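Local coordinates for uncharacterized protein (PDB 6R1J), which forms the AhlC component of AHL, the tripartite alpha-pore forming toxin of Aeromonas hydrophila, seen here in its soluble state, at the interface of chains A and B and the interface of chains A and C. Sequence-based numbering; all coordinates share one arbitrary frame. Chains: chain A/B/C, Uncharacterized protein.

Contact 1: the interface of chains A and B. Residues chain A 118, 121-122, 125, 128; chain B 118, 121-122, 125, 128.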
# COMPACT_ATOMS: atom_id res chain seq x y z
N ILE A 118 -1.47 16.00 -1.21
CA ILE A 118 -2.66 15.91 -2.10
C ILE A 118 -2.25 16.32 -3.52
O ILE A 118 -2.56 15.58 -4.47
CB ILE A 118 -3.80 16.73 -1.49
CG1 ILE A 118 -4.24 16.10 -0.18
CG2 ILE A 118 -4.96 16.86 -2.46
CD1 ILE A 118 -5.18 16.94 0.62
N GLN A 121 -0.30 13.62 -5.14
CA GLN A 121 -1.23 12.51 -5.45
C GLN A 121 -1.95 12.79 -6.78
O GLN A 121 -2.02 11.88 -7.58
CB GLN A 121 -2.19 12.32 -4.30
CG GLN A 121 -1.51 11.65 -3.11
CD GLN A 121 -2.54 11.41 -2.05
OE1 GLN A 121 -2.59 12.09 -1.03
NE2 GLN A 121 -3.45 10.51 -2.37
N ARG A 122 -2.41 14.02 -7.01
CA ARG A 122 -3.08 14.40 -8.29
C ARG A 122 -2.08 14.16 -9.42
O ARG A 122 -2.44 13.56 -10.41
CB ARG A 122 -3.56 15.85 -8.33
CG ARG A 122 -4.61 16.21 -7.30
CD ARG A 122 -5.15 17.63 -7.56
NE ARG A 122 -6.21 17.92 -6.63
CZ ARG A 122 -6.08 18.61 -5.52
NH1 ARG A 122 -4.91 19.14 -5.17
NH2 ARG A 122 -7.14 18.77 -4.76
N VAL A 125 -1.71 10.43 -10.26
CA VAL A 125 -2.86 9.91 -11.05
C VAL A 125 -2.67 10.36 -12.50
O VAL A 125 -2.90 9.54 -13.39
CB VAL A 125 -4.21 10.36 -10.45
CG1 VAL A 125 -5.36 9.84 -11.29
CG2 VAL A 125 -4.36 9.91 -9.00
N GLN A 128 -0.43 7.96 -14.14
CA GLN A 128 -1.17 6.70 -14.44
C GLN A 128 -1.91 6.88 -15.79
O GLN A 128 -1.79 6.01 -16.65
CB GLN A 128 -2.11 6.29 -13.29
CG GLN A 128 -1.42 5.90 -11.98
CD GLN A 128 -0.62 4.62 -12.08
OE1 GLN A 128 -0.96 3.71 -12.82
NE2 GLN A 128 0.47 4.51 -11.33
N ILE B 118 -8.40 4.78 -12.89
CA ILE B 118 -7.82 6.15 -12.86
C ILE B 118 -8.90 7.14 -12.39
O ILE B 118 -8.62 7.95 -11.49
CB ILE B 118 -7.22 6.46 -14.24
CG1 ILE B 118 -6.03 5.53 -14.49
CG2 ILE B 118 -6.81 7.92 -14.35
CD1 ILE B 118 -5.52 5.58 -15.89
N GLN B 121 -9.43 6.84 -8.74
CA GLN B 121 -8.23 7.42 -8.06
C GLN B 121 -8.37 8.94 -7.96
O GLN B 121 -8.11 9.46 -6.89
CB GLN B 121 -6.99 6.99 -8.80
CG GLN B 121 -6.65 5.53 -8.54
CD GLN B 121 -5.36 5.21 -9.22
OE1 GLN B 121 -5.31 4.54 -10.25
NE2 GLN B 121 -4.30 5.81 -8.70
N ARG B 122 -8.82 9.62 -9.02
CA ARG B 122 -9.03 11.09 -9.00
C ARG B 122 -10.06 11.40 -7.92
O ARG B 122 -9.83 12.29 -7.12
CB ARG B 122 -9.51 11.66 -10.33
CG ARG B 122 -8.55 11.50 -11.49
CD ARG B 122 -9.06 12.27 -12.72
NE ARG B 122 -8.08 12.17 -13.78
CZ ARG B 122 -8.15 11.34 -14.79
NH1 ARG B 122 -9.17 10.50 -14.93
NH2 ARG B 122 -7.17 11.35 -15.67
N VAL B 125 -8.55 11.17 -4.38
CA VAL B 125 -7.72 12.35 -4.05
C VAL B 125 -8.66 13.50 -3.68
O VAL B 125 -8.38 14.19 -2.70
CB VAL B 125 -6.75 12.71 -5.19
CG1 VAL B 125 -5.94 13.94 -4.84
CG2 VAL B 125 -5.84 11.55 -5.55
N GLN B 128 -9.58 13.10 -0.14
CA GLN B 128 -8.44 13.53 0.72
C GLN B 128 -8.51 15.07 0.90
O GLN B 128 -8.44 15.53 2.05
CB GLN B 128 -7.08 13.06 0.17
CG GLN B 128 -6.87 11.54 0.15
CD GLN B 128 -6.77 10.93 1.53
OE1 GLN B 128 -6.29 11.55 2.47
NE2 GLN B 128 -7.22 9.69 1.69

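Contact 2: the interface of chains A and C. Residues chain A 18-19, 22-23, 199, 203; chain C 15, 18-19, 22-23, 203.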
# COMPACT_ATOMS: atom_id res chain seq x y z
N ALA A 18 15.59 13.18 6.98
CA ALA A 18 16.85 12.82 6.28
C ALA A 18 16.50 12.01 5.02
O ALA A 18 17.08 12.22 3.96
CB ALA A 18 17.72 12.00 7.20
N THR A 19 15.57 11.08 5.15
CA THR A 19 15.14 10.26 4.00
C THR A 19 14.44 11.15 2.96
O THR A 19 14.71 10.96 1.75
CB THR A 19 14.31 9.07 4.48
OG1 THR A 19 15.17 8.35 5.37
CG2 THR A 19 13.92 8.16 3.35
N SER A 22 16.81 12.94 0.62
CA SER A 22 17.63 12.09 -0.25
C SER A 22 17.03 12.02 -1.65
O SER A 22 17.72 11.54 -2.52
CB SER A 22 17.85 10.71 0.35
OG SER A 22 16.70 9.91 0.19
N PHE A 23 15.78 12.44 -1.84
CA PHE A 23 15.05 12.33 -3.12
C PHE A 23 15.41 13.51 -4.02
O PHE A 23 15.41 14.64 -3.56
CB PHE A 23 13.55 12.24 -2.88
CG PHE A 23 13.05 10.88 -2.41
CD1 PHE A 23 13.07 10.54 -1.06
CD2 PHE A 23 12.59 9.94 -3.32
CE1 PHE A 23 12.59 9.30 -0.64
CE2 PHE A 23 12.15 8.68 -2.90
CZ PHE A 23 12.14 8.37 -1.56
N GLY A 199 7.41 6.26 -3.37
CA GLY A 199 8.39 6.15 -2.28
C GLY A 199 8.46 7.45 -1.51
O GLY A 199 8.42 7.46 -0.25
N GLN A 203 7.26 8.45 2.55
CA GLN A 203 8.10 9.10 3.58
C GLN A 203 7.42 10.36 4.07
O GLN A 203 7.45 10.59 5.28
CB GLN A 203 9.50 9.37 3.05
CG GLN A 203 10.26 8.10 2.79
CD GLN A 203 10.38 7.32 4.08
OE1 GLN A 203 10.93 7.82 5.06
NE2 GLN A 203 9.86 6.11 4.06
N GLN C 15 19.51 6.42 -7.35
CA GLN C 15 18.56 7.17 -6.49
C GLN C 15 18.13 6.29 -5.32
O GLN C 15 18.13 6.78 -4.17
CB GLN C 15 17.31 7.61 -7.28
CG GLN C 15 16.13 8.05 -6.42
CD GLN C 15 16.35 9.35 -5.66
OE1 GLN C 15 15.87 10.42 -6.04
NE2 GLN C 15 17.09 9.25 -4.57
N ALA C 18 20.89 6.11 -2.60
CA ALA C 18 21.04 7.31 -1.73
C ALA C 18 19.99 7.30 -0.62
O ALA C 18 20.30 7.58 0.58
CB ALA C 18 20.92 8.56 -2.56
N THR C 19 18.76 6.96 -1.00
CA THR C 19 17.60 6.88 -0.09
C THR C 19 17.82 5.72 0.88
O THR C 19 17.55 5.88 2.07
CB THR C 19 16.31 6.74 -0.91
OG1 THR C 19 16.24 7.90 -1.74
CG2 THR C 19 15.10 6.68 -0.01
N SER C 22 20.16 6.58 3.72
CA SER C 22 19.68 7.62 4.66
C SER C 22 19.08 7.00 5.93
O SER C 22 18.86 7.74 6.87
CB SER C 22 18.64 8.52 3.97
OG SER C 22 17.36 7.87 3.96
N PHE C 23 18.70 5.72 5.93
CA PHE C 23 18.00 5.11 7.08
C PHE C 23 18.98 4.66 8.16
O PHE C 23 19.97 3.99 7.85
CB PHE C 23 17.19 3.89 6.66
CG PHE C 23 15.93 4.17 5.87
CD1 PHE C 23 15.99 4.41 4.50
CD2 PHE C 23 14.69 4.11 6.48
CE1 PHE C 23 14.82 4.60 3.78
CE2 PHE C 23 13.52 4.32 5.75
CZ PHE C 23 13.60 4.55 4.40
N GLN C 203 12.00 0.85 -0.51
CA GLN C 203 13.19 1.27 -1.27
C GLN C 203 14.01 0.08 -1.74
O GLN C 203 14.47 0.08 -2.92
CB GLN C 203 14.00 2.26 -0.43
CG GLN C 203 13.25 3.52 -0.10
CD GLN C 203 12.87 4.23 -1.38
OE1 GLN C 203 13.70 4.56 -2.21
NE2 GLN C 203 11.60 4.38 -1.57

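Contact 1: the interface of chains A and B
Two copies of helix 78-157 run antiparallel past each other and meet around A:Val125 and B:Val125, which point tip to tip across a two-fold axis. Their CG2 methyls, each anti to its own carbonyl carbon, approach to 4.1 Å, and every other contact has a twin with the chains exchanged. The packing is tightest around the valine branches. With chi1 at 179°, CG1 of A:Val125 stands anti to the backbone N and lies 3.6 Å from CG of B:Arg122, whose side chain it crosses obliquely. The same methyl has the CG2 branch of B:Ile118 at 3.9 Å, the two side chains sliding past each other in opposite directions, and the backbone O of B:Ile118 is a further neighbour. CG2 of A:Val125 rests 3.9 Å from CB of B:Gln121. Each valine is thus wedged among the aliphatic stems of three residues within about one turn of the opposing helix.

Away from this core the contact loosens. The extended chain of A:Gln121 carries its amide past the core, so that NE2 merely brushes CG2 of B:Val125 at 4.1 Å. A:Arg122 gives the interface its CG and then runs on, extended to NE, until one guanidinium face lies against CG2 of its own A:Ile118. At the outer ends, A:Gln128 bends away at chi2 (-67°), and its CB is 4.2 Å from CG1 of B:Ile118. No polar pair joins the two sides here, and within this patch the join is made by van der Waals contact. The patch holds the helices of A and B in antiparallel register, and may contribute to the four-copy assembly of the crystal.

Contact 2: the interface of chains A and C
A:Ser22, with the pair A:Thr19 and C:Thr19, anchors a junction where the C-terminal ends of two copies of helix 5-21 meet. The hydroxyls are exchanged crosswise: OG of A:Ser22 hydrogen-bonds OG1 of C:Thr19 at 2.8 Å, and OG1 of A:Thr19 bonds OG of C:Ser22 at 2.7 Å, the direction of neither being fixed by the model. Each serine hydroxyl occupies the crowded position between backbone N and carbonyl carbon (chi1 77° in A:Ser22), which turns it back towards its own helix. There OG of A:Ser22 donates to the backbone O of A:Thr19 at 2.7 Å, in the carbonyl plane on a lone pair, and C:Ser22 does the same in its chain. Each serine oxygen is therefore gripped from two sides, closing off a carbonyl at its helix end while tying the neighbour in.

The threonines divide their branches between polar and apolar work. OG1, anti to the carbonyl carbon, takes the serine, whereas CG2, anti to the backbone N, meets the opposing phenylalanine. CG2 of A:Thr19 lies 3.7 Å from CE1 of C:Phe23, with the side chains crossing at about a right angle, and OG1 sits over the centre of that ring. The CG2 methyls of the two threonines also meet, at 3.9 Å. Beyond them A:Phe23 and C:Gln203 come tip to tip with ring and amide turned 72° apart, and NE2 of C:Gln203 touches CA of A:Gly199 at 3.7 Å.

The interface as a whole is not an exact two-fold. A further bond comes from C:Gln15, which, bent at chi2, directs amide NE2 to the backbone O of A:Ser22 at 3.1 Å in a nearly straight bond (169° at H), approaching from above the carbonyl plane. This polar lock pairs the helix ends of A and C, and may help join protomers in the deposited four-copy assembly.

Chain A takes part in both contacts, whose centres lie about 23 Å apart, but it uses different residues and elements for each. Contact 1 draws on the middle of helix 78-157, whereas contact 2 uses the end of helix 5-21, the loop after it and a turn of helix 163-236. Contact 1 is two-fold and apolar; contact 2 is only roughly two-fold and is tied by hydroxyls and an amide. With two independent surfaces, one protomer can bridge two neighbours at once, which suits the four-copy assembly of the crystal, although the structure alone does not show that this assembly forms in solution.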